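3-oxo-glucose-6-phosphate:glutamate aminotransferase (Bacillus subtilis subsp. subtilis, PDB 4K2M) catalyses the reversible pyridoxal phosphate-dependent transamination of 3-dehydroglucose 6-phosphate with glutamate to kanosamine 6-phosphate, a step in antibiotic biosynthesis. Local coordinates at residues Q376-M387 against T405-P416; K336-L344 against H351-T359. All coordinates share one frame; numbering follows the deposited sequence.

Interaction 1 of 2, residues Q376-M387 against T405-P416; sequences QTDVYYPILSHM and TEKAHSQVLHLP. With O1G (3-deoxy-3-[(E)-({3-hydroxy-2-methyl-5-[(phosphonooxy)methyl]pyridin-4-yl}methylidene)amino]-6-O-phosphono-alpha-D-gluco pyranose), chain C; EDO (1,2-ethanediol), chain E; EDO (1,2-ethanediol), chain G.
D378 and H414 form a single antiparallel bridge that ties the loop 376-387 to strand 412-415 in the C-terminal part of this aspartate aminotransferase fold. Two backbone bonds define the hydrogen-bonded pair: H414 N to D378 O at 2.9 Å, and the longer D378 N to H414 O at 3.3 Å.

Side-chain polar contacts are made with helix 403-411. H386 NE2 donates to E406 OE2 at 2.8 Å, nearly straight (172°) and within the imidazole plane; it meets the carboxylate oxygen on its anti side, and L402 N also bonds that oxygen. H409 NE2 gives P382 O a weak bond, bent at the hydrogen.

Among the rings, Y380 turns an edge to the face of H414 in an offset edge-to-face pair, planes at 83°. L384 lies over one face of H409, its CG 3.7 Å from the ring centroid, a CH-pi contact; H409 holds CG anti to its backbone N (chi1 176°), which lays the face of the imidazole against L384. Apolar contact continues where V379 CG1 meets V412 CG1 at 4.0 Å.

The loop also reaches the active site, where N285 of the second subunit packs on Y381, a substrate-binding residue. Q227, S244 and K284 of the second subunit bond the external aldimine of kanosamine 6-phosphate; another of its hydrogen bonds joins Y381 OH to sugar hydroxyl O2, 2.6 Å.

Interaction 2 of 2, residues K336-L344 against H351-T359; sequences KGYIELPEL and HLFPIKVRT. With EDO (1,2-ethanediol), chain D.
A one-bridge antiparallel pairing joins the loop after helix 331-335 to strand 353-356, in the small sheet of the C-terminal part of the aminotransferase fold. The chain directions of 338-342 and 353-357 differ by 155°, and E340 and K356 are the hydrogen-bonded pair: E340 N reaches K356 O and K356 N reaches E340 O, each at 2.9 Å. The second bond lies in the carbonyl plane of E340 and uses a lone pair; in the first, the donor is tilted 16° from the plane of its acceptor. I339 CA adds a CA-H...O contact to K356 O. Beyond the bridge, one water continues the link, donating to Y338 O and accepting from R358 N.

On one side of the paired chains the E340 and K356 side chains run alongside each other in one direction. E340 stays extended beyond CG, whereas K356 bends at chi3 (72°), which turns NZ toward the carboxylate. The resulting salt bridge, K356 NZ to E340 OE2, is weak as a hydrogen bond at 3.3 Å. Each charged end has a further partner in the neighbouring loop: Q175 NE2 for E340 OE1 and the P174 carbonyl for K356 NZ.

The other side is apolar. L341 lies beside I355 with CD2 3.8 Å from I355 CG2, and I339 CG2 meets V357 CG1 at 4.0 Å. Helix 423-441 covers this side, I437 touching I339 and L433 touching I355. Farther along, P342 and F353 meet nearly perpendicularly: the proline CG lies 3.5 Å from F353 CE1, while L341 CD2 stands at the ring edge. Beside P342 an ethanediol, presumably a crystallisation additive and also bonded to Q175 O, donates through O1 to P354 O at 2.8 Å.

In the fold
Interaction 2 closes before interaction 1 opens along the chain, with helix 362-373 between them, and their centres lie 12 Å apart. They share a two-stranded antiparallel sheet: strand 353-356 of interaction 2 pairs with strand 412-415 of interaction 1 through backbone bonds of I355 with L413 and F353 with L415. The loops 336-344 and 376-387 therefore flank this pair on its outer edges. A second junction lies at T359, whose OG1 is 2.8 Å from both S410 OG and K407 NZ, probable hydrogen bonds. The sheet thus connects the loop bearing the substrate-binding Y381 to loop 336-344, on the far side of the strand pair, whose contact no other subunit touches.

Interaction 1 of 2, residues Q376-M387 against T405-P416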
loop_
_atom_site.group_PDB
_atom_site.type_symbol
_atom_site.label_atom_id
_atom_site.label_comp_id
_atom_site.label_asym_id
_atom_site.label_seq_id
_atom_site.Cartn_x
_atom_site.Cartn_y
_atom_site.Cartn_z
ATOM N N GLN A 376 -24.728 5.028 19.300
ATOM C CA GLN A 376 -24.549 4.623 17.902
ATOM C C GLN A 376 -24.186 3.144 17.801
ATOM O O GLN A 376 -23.306 2.648 18.512
ATOM C CB GLN A 376 -23.474 5.499 17.236
ATOM C CG GLN A 376 -23.072 5.054 15.833
ATOM C CD GLN A 376 -22.068 5.994 15.156
ATOM O OE1 GLN A 376 -21.051 6.389 15.744
ATOM N NE2 GLN A 376 -22.353 6.348 13.905
ATOM N N THR A 377 -24.905 2.440 16.941
ATOM C CA THR A 377 -24.637 1.033 16.664
ATOM C C THR A 377 -24.390 0.934 15.164
ATOM O O THR A 377 -24.489 1.933 14.439
ATOM C CB THR A 377 -25.807 0.125 17.085
ATOM O OG1 THR A 377 -27.022 0.606 16.489
ATOM C CG2 THR A 377 -25.960 0.110 18.615
ATOM N N ASP A 378 -24.066 -0.256 14.684
ATOM C CA ASP A 378 -23.777 -0.409 13.266
ATOM C C ASP A 378 -24.035 -1.840 12.845
ATOM O O ASP A 378 -24.246 -2.723 13.683
ATOM C CB ASP A 378 -22.321 -0.039 12.978
ATOM C CG ASP A 378 -22.121 0.527 11.586
ATOM O OD1 ASP A 378 -23.006 0.334 10.725
ATOM O OD2 ASP A 378 -21.068 1.153 11.356
ATOM N N VAL A 379 -24.013 -2.071 11.538
ATOM C CA VAL A 379 -24.184 -3.421 11.007
ATOM C C VAL A 379 -23.048 -3.704 10.027
ATOM O O VAL A 379 -23.018 -3.148 8.935
ATOM C CB VAL A 379 -25.565 -3.593 10.337
ATOM C CG1 VAL A 379 -25.666 -4.961 9.610
ATOM C CG2 VAL A 379 -26.687 -3.484 11.375
ATOM N N TYR A 380 -22.086 -4.528 10.439
ATOM C CA TYR A 380 -20.997 -4.954 9.545
ATOM C C TYR A 380 -21.411 -6.292 8.939
ATOM O O TYR A 380 -21.410 -7.306 9.658
ATOM C CB TYR A 380 -19.702 -5.146 10.363
ATOM C CG TYR A 380 -18.988 -3.864 10.778
ATOM C CD1 TYR A 380 -19.621 -2.903 11.564
ATOM C CD2 TYR A 380 -17.660 -3.640 10.416
ATOM C CE1 TYR A 380 -18.957 -1.728 11.937
ATOM C CE2 TYR A 380 -16.984 -2.491 10.802
ATOM C CZ TYR A 380 -17.642 -1.534 11.560
ATOM O OH TYR A 380 -16.968 -0.387 11.930
ATOM N N TYR A 381 -21.753 -6.359 7.645
ATOM C CA TYR A 381 -21.680 -5.285 6.655
ATOM C C TYR A 381 -23.065 -5.168 6.025
ATOM O O TYR A 381 -23.876 -6.083 6.145
ATOM C CB TYR A 381 -20.609 -5.633 5.596
ATOM C CG TYR A 381 -19.260 -5.745 6.272
ATOM C CD1 TYR A 381 -18.459 -4.629 6.432
ATOM C CD2 TYR A 381 -18.832 -6.950 6.831
ATOM C CE1 TYR A 381 -17.234 -4.706 7.102
ATOM C CE2 TYR A 381 -17.612 -7.038 7.509
ATOM C CZ TYR A 381 -16.823 -5.913 7.633
ATOM O OH TYR A 381 -15.609 -5.981 8.295
ATOM N N PRO A 382 -23.354 -4.032 5.369
ATOM C CA PRO A 382 -24.754 -3.788 4.973
ATOM C C PRO A 382 -25.292 -4.604 3.797
ATOM O O PRO A 382 -26.518 -4.784 3.698
ATOM C CB PRO A 382 -24.769 -2.291 4.633
ATOM C CG PRO A 382 -23.328 -1.957 4.305
ATOM C CD PRO A 382 -22.516 -2.828 5.240
ATOM N N ILE A 383 -24.422 -5.098 2.916
ATOM C CA ILE A 383 -24.895 -5.807 1.725
ATOM C C ILE A 383 -24.120 -7.115 1.605
ATOM O O ILE A 383 -22.890 -7.121 1.679
ATOM C CB ILE A 383 -24.690 -4.963 0.434
ATOM C CG1 ILE A 383 -25.367 -3.598 0.568
ATOM C CG2 ILE A 383 -25.226 -5.716 -0.790
ATOM C CD1 ILE A 383 -25.082 -2.637 -0.588
ATOM N N LEU A 384 -24.836 -8.224 1.462
ATOM C CA LEU A 384 -24.202 -9.535 1.288
ATOM C C LEU A 384 -23.628 -9.667 -0.128
ATOM O O LEU A 384 -24.122 -9.022 -1.041
ATOM C CB LEU A 384 -25.230 -10.629 1.536
ATOM C CG LEU A 384 -25.751 -10.626 2.973
ATOM C CD1 LEU A 384 -26.870 -11.658 3.110
ATOM C CD2 LEU A 384 -24.613 -10.954 3.913
ATOM N N SER A 385 -22.594 -10.492 -0.307
ATOM C CA SER A 385 -21.896 -10.613 -1.590
ATOM C C SER A 385 -22.815 -10.894 -2.785
ATOM O O SER A 385 -22.663 -10.296 -3.847
ATOM C CB SER A 385 -20.836 -11.719 -1.514
ATOM O OG SER A 385 -19.892 -11.417 -0.505
ATOM N N HIS A 386 -23.751 -11.820 -2.608
ATOM C CA HIS A 386 -24.621 -12.246 -3.709
ATOM C C HIS A 386 -25.773 -11.270 -3.952
ATOM O O HIS A 386 -26.622 -11.495 -4.816
ATOM C CB HIS A 386 -25.138 -13.665 -3.458
ATOM C CG HIS A 386 -26.033 -13.786 -2.265
ATOM N ND1 HIS A 386 -25.679 -13.324 -1.015
ATOM C CD2 HIS A 386 -27.265 -14.339 -2.130
ATOM C CE1 HIS A 386 -26.659 -13.571 -0.165
ATOM N NE2 HIS A 386 -27.631 -14.192 -0.812
ATOM N N MET A 387 -25.785 -10.172 -3.204
ATOM C CA MET A 387 -26.840 -9.163 -3.318
ATOM C C MET A 387 -26.279 -7.811 -3.736
ATOM O O MET A 387 -26.995 -6.814 -3.785
ATOM C CB MET A 387 -27.611 -9.058 -2.003
ATOM C CG MET A 387 -28.246 -10.398 -1.617
ATOM S SD MET A 387 -29.149 -10.341 -0.068
ATOM C CE MET A 387 -30.506 -9.229 -0.497
ATOM N N THR A 405 -27.583 -17.166 6.055
ATOM C CA THR A 405 -26.804 -15.946 5.918
ATOM C C THR A 405 -27.753 -14.765 5.810
ATOM O O THR A 405 -27.556 -13.754 6.460
ATOM C CB THR A 405 -25.934 -15.989 4.658
ATOM O OG1 THR A 405 -25.083 -17.142 4.705
ATOM C CG2 THR A 405 -25.088 -14.721 4.516
ATOM N N GLU A 406 -28.788 -14.896 4.979
ATOM C CA GLU A 406 -29.735 -13.802 4.789
ATOM C C GLU A 406 -30.526 -13.472 6.056
ATOM O O GLU A 406 -30.741 -12.298 6.386
ATOM C CB GLU A 406 -30.659 -14.107 3.604
ATOM C CG GLU A 406 -29.975 -13.971 2.235
ATOM C CD GLU A 406 -30.661 -14.808 1.161
ATOM O OE1 GLU A 406 -31.884 -15.019 1.296
ATOM O OE2 GLU A 406 -29.990 -15.268 0.198
ATOM N N LYS A 407 -30.958 -14.500 6.774
ATOM C CA LYS A 407 -31.707 -14.277 8.007
ATOM C C LYS A 407 -30.808 -13.633 9.066
ATOM O O LYS A 407 -31.176 -12.626 9.663
ATOM C CB LYS A 407 -32.307 -15.594 8.526
ATOM C CG LYS A 407 -33.190 -15.452 9.782
ATOM C CD LYS A 407 -34.268 -14.380 9.583
ATOM C CE LYS A 407 -35.191 -14.279 10.806
ATOM N NZ LYS A 407 -36.211 -13.192 10.645
ATOM N N ALA A 408 -29.610 -14.177 9.262
ATOM C CA ALA A 408 -28.701 -13.617 10.271
ATOM C C ALA A 408 -28.313 -12.188 9.912
ATOM O O ALA A 408 -28.192 -11.318 10.776
ATOM C CB ALA A 408 -27.469 -14.488 10.420
ATOM N N HIS A 409 -28.113 -11.949 8.624
ATOM C CA HIS A 409 -27.776 -10.624 8.119
ATOM C C HIS A 409 -28.828 -9.572 8.473
ATOM O O HIS A 409 -28.500 -8.401 8.694
ATOM C CB HIS A 409 -27.629 -10.690 6.596
ATOM C CG HIS A 409 -27.377 -9.360 5.963
ATOM N ND1 HIS A 409 -26.274 -8.593 6.262
ATOM C CD2 HIS A 409 -28.081 -8.666 5.039
ATOM C CE1 HIS A 409 -26.307 -7.483 5.549
ATOM N NE2 HIS A 409 -27.391 -7.502 4.796
ATOM N N SER A 410 -30.093 -9.990 8.520
ATOM C CA SER A 410 -31.200 -9.080 8.827
ATOM C C SER A 410 -31.375 -8.863 10.327
ATOM O O SER A 410 -32.097 -7.955 10.756
ATOM C CB SER A 410 -32.507 -9.622 8.228
ATOM O OG SER A 410 -32.969 -10.728 8.982
ATOM N N GLN A 411 -30.708 -9.684 11.133
ATOM C CA GLN A 411 -30.897 -9.624 12.582
ATOM C C GLN A 411 -29.724 -9.009 13.323
ATOM O O GLN A 411 -29.879 -8.511 14.438
ATOM C CB GLN A 411 -31.122 -11.032 13.141
ATOM C CG GLN A 411 -32.452 -11.650 12.769
ATOM C CD GLN A 411 -32.669 -12.942 13.503
ATOM O OE1 GLN A 411 -32.180 -13.989 13.089
ATOM N NE2 GLN A 411 -33.361 -12.869 14.636
ATOM N N VAL A 412 -28.548 -9.062 12.713
ATOM C CA VAL A 412 -27.320 -8.764 13.456
ATOM C C VAL A 412 -27.215 -7.283 13.760
ATOM O O VAL A 412 -27.582 -6.423 12.944
ATOM C CB VAL A 412 -26.047 -9.266 12.705
ATOM C CG1 VAL A 412 -25.836 -8.480 11.412
ATOM C CG2 VAL A 412 -24.802 -9.181 13.613
ATOM N N LEU A 413 -26.716 -6.983 14.955
ATOM C CA LEU A 413 -26.504 -5.610 15.377
ATOM C C LEU A 413 -25.201 -5.568 16.161
ATOM O O LEU A 413 -25.017 -6.339 17.105
ATOM C CB LEU A 413 -27.657 -5.145 16.278
ATOM C CG LEU A 413 -27.591 -3.672 16.663
ATOM C CD1 LEU A 413 -27.550 -2.840 15.391
ATOM C CD2 LEU A 413 -28.783 -3.276 17.506
ATOM N N HIS A 414 -24.299 -4.677 15.769
ATOM C CA HIS A 414 -23.024 -4.564 16.463
ATOM C C HIS A 414 -23.047 -3.435 17.480
ATOM O O HIS A 414 -23.478 -2.311 17.164
ATOM C CB HIS A 414 -21.889 -4.376 15.444
ATOM C CG HIS A 414 -21.655 -5.593 14.610
ATOM N ND1 HIS A 414 -22.057 -5.691 13.293
ATOM C CD2 HIS A 414 -21.106 -6.790 14.931
ATOM C CE1 HIS A 414 -21.741 -6.893 12.833
ATOM N NE2 HIS A 414 -21.165 -7.577 13.806
ATOM N N LEU A 415 -22.563 -3.745 18.685
ATOM C CA LEU A 415 -22.500 -2.791 19.782
ATOM C C LEU A 415 -21.075 -2.262 19.887
ATOM O O LEU A 415 -20.137 -2.990 19.565
ATOM C CB LEU A 415 -22.871 -3.493 21.085
ATOM C CG LEU A 415 -24.212 -4.214 21.079
ATOM C CD1 LEU A 415 -24.475 -4.684 22.507
ATOM C CD2 LEU A 415 -25.321 -3.286 20.596
ATOM N N PRO A 416 -20.899 -1.013 20.353
ATOM C CA PRO A 416 -19.541 -0.461 20.454
ATOM C C PRO A 416 -18.610 -1.352 21.278
ATOM O O PRO A 416 -18.999 -1.811 22.361
ATOM C CB PRO A 416 -19.761 0.870 21.188
ATOM C CG PRO A 416 -21.149 1.275 20.777
ATOM C CD PRO A 416 -21.929 -0.017 20.720
HETATM P P O1G C . -7.347 -4.708 4.498
HETATM C C3A O1G C . -11.777 -7.718 6.749
HETATM O O3 O1G C . -12.538 -7.172 7.728
HETATM C C1 O1G C . -13.875 -1.750 7.465
HETATM N "N1'" O1G C . -11.054 -9.566 5.461
HETATM C C2 O1G C . -13.512 -3.233 7.352
HETATM O O2 O1G C . -14.127 -3.829 8.544
HETATM C C9A O1G C . -11.836 -9.081 6.439
HETATM C C2A O1G C . -12.741 -10.054 7.175
HETATM C C3 O1G C . -11.997 -3.497 7.307
HETATM N "N3'" O1G C . -11.882 -4.917 6.928
HETATM O O1 O1G C . -13.556 -1.220 8.760
HETATM C C4 O1G C . -11.270 -2.548 6.335
HETATM O O4 O1G C . -9.911 -2.638 6.807
HETATM C C4A O1G C . -10.927 -6.876 6.055
HETATM C C4B O1G C . -10.865 -5.429 6.343
HETATM C C5 O1G C . -11.720 -1.119 6.637
HETATM O O5 O1G C . -13.140 -0.981 6.504
HETATM C C5A O1G C . -10.131 -7.405 5.042
HETATM C C5T O1G C . -9.138 -6.629 4.161
HETATM C C6 O1G C . -11.244 -0.106 5.634
HETATM C C6A O1G C . -10.223 -8.760 4.764
HETATM O OP1 O1G C . -7.114 -4.911 3.017
HETATM O OP2 O1G C . -6.084 -4.698 5.293
HETATM O OP3 O1G C . -8.320 -3.537 4.772
HETATM O OP4 O1G C . -8.093 -6.080 4.997
HETATM O O6 O1G C . -11.414 1.211 5.999
HETATM P "P'" O1G C . -10.354 2.332 5.545
HETATM O OP6 O1G C . -9.043 1.938 6.191
HETATM O OP7 O1G C . -10.303 2.366 4.035
HETATM O OP8 O1G C . -10.962 3.602 6.147
HETATM C C1 EDO E . -19.164 -1.239 8.297
HETATM O O1 EDO E . -18.312 -0.446 7.460
HETATM C C2 EDO E . -20.560 -0.614 8.332
HETATM O O2 EDO E . -20.414 0.755 8.724
HETATM C C1 EDO G . -24.247 -9.859 8.618
HETATM O O1 EDO G . -24.189 -10.078 7.211
HETATM C C2 EDO G . -24.022 -11.166 9.364
HETATM O O2 EDO G . -22.656 -11.558 9.207
#

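Interaction 2 of 2, residues K336-L344 against H351-T359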
loop_
_atom_site.group_PDB
_atom_site.type_symbol
_atom_site.label_atom_id
_atom_site.label_comp_id
_atom_site.label_asym_id
_atom_site.label_seq_id
_atom_site.Cartn_x
_atom_site.Cartn_y
_atom_site.Cartn_z
ATOM N N LYS A 336 -35.087 -13.999 28.147
ATOM C CA LYS A 336 -36.490 -13.766 27.832
ATOM C C LYS A 336 -36.766 -13.811 26.339
ATOM O O LYS A 336 -37.876 -13.504 25.902
ATOM C CB LYS A 336 -36.951 -12.428 28.402
ATOM C CG LYS A 336 -36.954 -12.405 29.919
ATOM C CD LYS A 336 -37.637 -11.161 30.452
ATOM C CE LYS A 336 -37.562 -11.104 31.969
ATOM N NZ LYS A 336 -37.917 -9.745 32.464
ATOM N N GLY A 337 -35.745 -14.173 25.565
ATOM C CA GLY A 337 -35.890 -14.401 24.140
ATOM C C GLY A 337 -35.978 -13.149 23.284
ATOM O O GLY A 337 -36.395 -13.222 22.130
ATOM N N TYR A 338 -35.582 -11.998 23.824
ATOM C CA TYR A 338 -35.665 -10.759 23.044
ATOM C C TYR A 338 -34.462 -10.560 22.114
ATOM O O TYR A 338 -34.589 -9.970 21.049
ATOM C CB TYR A 338 -35.829 -9.535 23.945
ATOM C CG TYR A 338 -36.982 -9.638 24.927
ATOM C CD1 TYR A 338 -36.909 -9.032 26.177
ATOM C CD2 TYR A 338 -38.145 -10.324 24.596
ATOM C CE1 TYR A 338 -37.957 -9.120 27.077
ATOM C CE2 TYR A 338 -39.196 -10.421 25.488
ATOM C CZ TYR A 338 -39.098 -9.816 26.725
ATOM O OH TYR A 338 -40.146 -9.910 27.611
ATOM N N ILE A 339 -33.291 -11.035 22.529
ATOM C CA ILE A 339 -32.098 -10.929 21.692
ATOM C C ILE A 339 -31.308 -12.224 21.743
ATOM O O ILE A 339 -31.566 -13.083 22.592
ATOM C CB ILE A 339 -31.170 -9.776 22.143
ATOM C CG1 ILE A 339 -30.581 -10.067 23.526
ATOM C CG2 ILE A 339 -31.902 -8.434 22.118
ATOM C CD1 ILE A 339 -29.516 -9.046 23.971
ATOM N N GLU A 340 -30.346 -12.378 20.835
ATOM C CA GLU A 340 -29.341 -13.425 20.989
ATOM C C GLU A 340 -28.011 -12.759 21.317
ATOM O O GLU A 340 -27.652 -11.768 20.700
ATOM C CB GLU A 340 -29.175 -14.235 19.709
ATOM C CG GLU A 340 -30.315 -15.195 19.395
ATOM C CD GLU A 340 -30.047 -15.992 18.117
ATOM O OE1 GLU A 340 -28.953 -16.595 18.012
ATOM O OE2 GLU A 340 -30.917 -15.997 17.216
ATOM N N LEU A 341 -27.292 -13.300 22.294
ATOM C CA LEU A 341 -25.963 -12.797 22.628
ATOM C C LEU A 341 -24.935 -13.794 22.120
ATOM O O LEU A 341 -25.207 -14.995 22.059
ATOM C CB LEU A 341 -25.813 -12.673 24.153
ATOM C CG LEU A 341 -26.574 -11.524 24.810
ATOM C CD1 LEU A 341 -26.727 -11.753 26.320
ATOM C CD2 LEU A 341 -25.877 -10.174 24.540
ATOM N N PRO A 342 -23.725 -13.313 21.799
ATOM C CA PRO A 342 -22.709 -14.306 21.439
ATOM C C PRO A 342 -22.296 -15.136 22.649
ATOM O O PRO A 342 -22.512 -14.728 23.791
ATOM C CB PRO A 342 -21.535 -13.457 20.942
ATOM C CG PRO A 342 -21.692 -12.133 21.673
ATOM C CD PRO A 342 -23.192 -11.937 21.860
ATOM N N GLU A 343 -21.744 -16.313 22.387
ATOM C CA GLU A 343 -21.251 -17.183 23.445
ATOM C C GLU A 343 -19.898 -16.687 23.943
ATOM O O GLU A 343 -19.048 -16.264 23.156
ATOM C CB GLU A 343 -21.119 -18.598 22.885
ATOM C CG GLU A 343 -20.592 -19.633 23.856
ATOM C CD GLU A 343 -20.526 -21.014 23.221
ATOM O OE1 GLU A 343 -21.283 -21.254 22.255
ATOM O OE2 GLU A 343 -19.716 -21.850 23.677
ATOM N N LEU A 344 -19.677 -16.737 25.251
ATOM C CA LEU A 344 -18.382 -16.350 25.780
ATOM C C LEU A 344 -17.437 -17.520 25.544
ATOM O O LEU A 344 -17.278 -18.394 26.404
ATOM C CB LEU A 344 -18.489 -16.036 27.278
ATOM C CG LEU A 344 -17.227 -15.486 27.939
ATOM C CD1 LEU A 344 -16.896 -14.051 27.517
ATOM C CD2 LEU A 344 -17.271 -15.610 29.475
ATOM N N HIS A 351 -13.248 -8.667 17.815
ATOM C CA HIS A 351 -13.011 -7.503 16.979
ATOM C C HIS A 351 -14.294 -6.667 16.852
ATOM O O HIS A 351 -14.262 -5.434 16.906
ATOM C CB HIS A 351 -12.544 -7.926 15.587
ATOM C CG HIS A 351 -12.381 -6.770 14.655
ATOM N ND1 HIS A 351 -11.455 -5.772 14.867
ATOM C CD2 HIS A 351 -13.049 -6.432 13.527
ATOM C CE1 HIS A 351 -11.548 -4.875 13.900
ATOM N NE2 HIS A 351 -12.508 -5.251 13.075
ATOM N N LEU A 352 -15.417 -7.358 16.653
ATOM C CA LEU A 352 -16.744 -6.750 16.644
ATOM C C LEU A 352 -17.618 -7.563 17.580
ATOM O O LEU A 352 -17.334 -8.737 17.816
ATOM C CB LEU A 352 -17.320 -6.720 15.215
ATOM C CG LEU A 352 -16.624 -5.689 14.302
ATOM C CD1 LEU A 352 -16.613 -6.108 12.811
ATOM C CD2 LEU A 352 -17.247 -4.299 14.460
ATOM N N PHE A 353 -18.672 -6.945 18.115
ATOM C CA PHE A 353 -19.532 -7.608 19.099
ATOM C C PHE A 353 -20.952 -7.666 18.563
ATOM O O PHE A 353 -21.684 -6.668 18.621
ATOM C CB PHE A 353 -19.538 -6.863 20.446
ATOM C CG PHE A 353 -20.307 -7.596 21.508
ATOM C CD1 PHE A 353 -19.675 -8.566 22.280
ATOM C CD2 PHE A 353 -21.677 -7.364 21.695
ATOM C CE1 PHE A 353 -20.383 -9.296 23.238
ATOM C CE2 PHE A 353 -22.393 -8.081 22.664
ATOM C CZ PHE A 353 -21.738 -9.057 23.427
ATOM N N PRO A 354 -21.343 -8.824 18.025
ATOM C CA PRO A 354 -22.672 -8.928 17.407
ATOM C C PRO A 354 -23.716 -9.514 18.333
ATOM O O PRO A 354 -23.491 -10.556 18.976
ATOM C CB PRO A 354 -22.437 -9.891 16.241
ATOM C CG PRO A 354 -21.334 -10.795 16.728
ATOM C CD PRO A 354 -20.472 -9.966 17.687
ATOM N N ILE A 355 -24.860 -8.840 18.414
ATOM C CA ILE A 355 -26.039 -9.459 19.007
ATOM C C ILE A 355 -27.028 -9.667 17.874
ATOM O O ILE A 355 -26.821 -9.171 16.768
ATOM C CB ILE A 355 -26.668 -8.603 20.115
ATOM C CG1 ILE A 355 -27.262 -7.319 19.541
ATOM C CG2 ILE A 355 -25.635 -8.263 21.211
ATOM C CD1 ILE A 355 -27.995 -6.473 20.589
ATOM N N LYS A 356 -28.090 -10.425 18.111
ATOM C CA LYS A 356 -29.148 -10.498 17.098
ATOM C C LYS A 356 -30.447 -10.002 17.708
ATOM O O LYS A 356 -30.752 -10.323 18.860
ATOM C CB LYS A 356 -29.291 -11.924 16.545
ATOM C CG LYS A 356 -28.085 -12.402 15.723
ATOM C CD LYS A 356 -28.065 -13.939 15.549
ATOM C CE LYS A 356 -29.117 -14.445 14.599
ATOM N NZ LYS A 356 -29.092 -15.959 14.510
ATOM N N VAL A 357 -31.177 -9.188 16.949
ATOM C CA VAL A 357 -32.475 -8.683 17.388
ATOM C C VAL A 357 -33.498 -9.144 16.355
ATOM O O VAL A 357 -33.122 -9.719 15.335
ATOM C CB VAL A 357 -32.467 -7.146 17.500
ATOM C CG1 VAL A 357 -31.398 -6.691 18.520
ATOM C CG2 VAL A 357 -32.180 -6.525 16.152
ATOM N N ARG A 358 -34.781 -8.903 16.598
ATOM C CA ARG A 358 -35.787 -9.265 15.602
ATOM C C ARG A 358 -35.594 -8.486 14.299
ATOM O O ARG A 358 -35.325 -7.277 14.307
ATOM C CB ARG A 358 -37.200 -9.051 16.147
ATOM C CG ARG A 358 -37.644 -10.097 17.162
ATOM C CD ARG A 358 -39.003 -9.723 17.743
ATOM N NE ARG A 358 -39.794 -8.958 16.781
ATOM C CZ ARG A 358 -40.625 -9.501 15.898
ATOM N NH1 ARG A 358 -40.778 -10.818 15.860
ATOM N NH2 ARG A 358 -41.301 -8.729 15.054
ATOM N N THR A 359 -35.730 -9.186 13.173
ATOM C CA THR A 359 -35.578 -8.549 11.865
ATOM C C THR A 359 -36.466 -7.313 11.729
ATOM O O THR A 359 -36.033 -6.260 11.233
ATOM C CB THR A 359 -35.941 -9.548 10.757
ATOM O OG1 THR A 359 -35.029 -10.652 10.807
ATOM C CG2 THR A 359 -35.874 -8.894 9.386
HETATM C C1 EDO D . -25.296 -13.512 18.553
HETATM O O1 EDO D . -23.943 -13.188 18.236
HETATM C C2 EDO D . -25.623 -14.869 17.924
HETATM O O2 EDO D . -24.752 -15.855 18.482
HETATM O O HOH W 1 -35.346 -7.857 19.327
#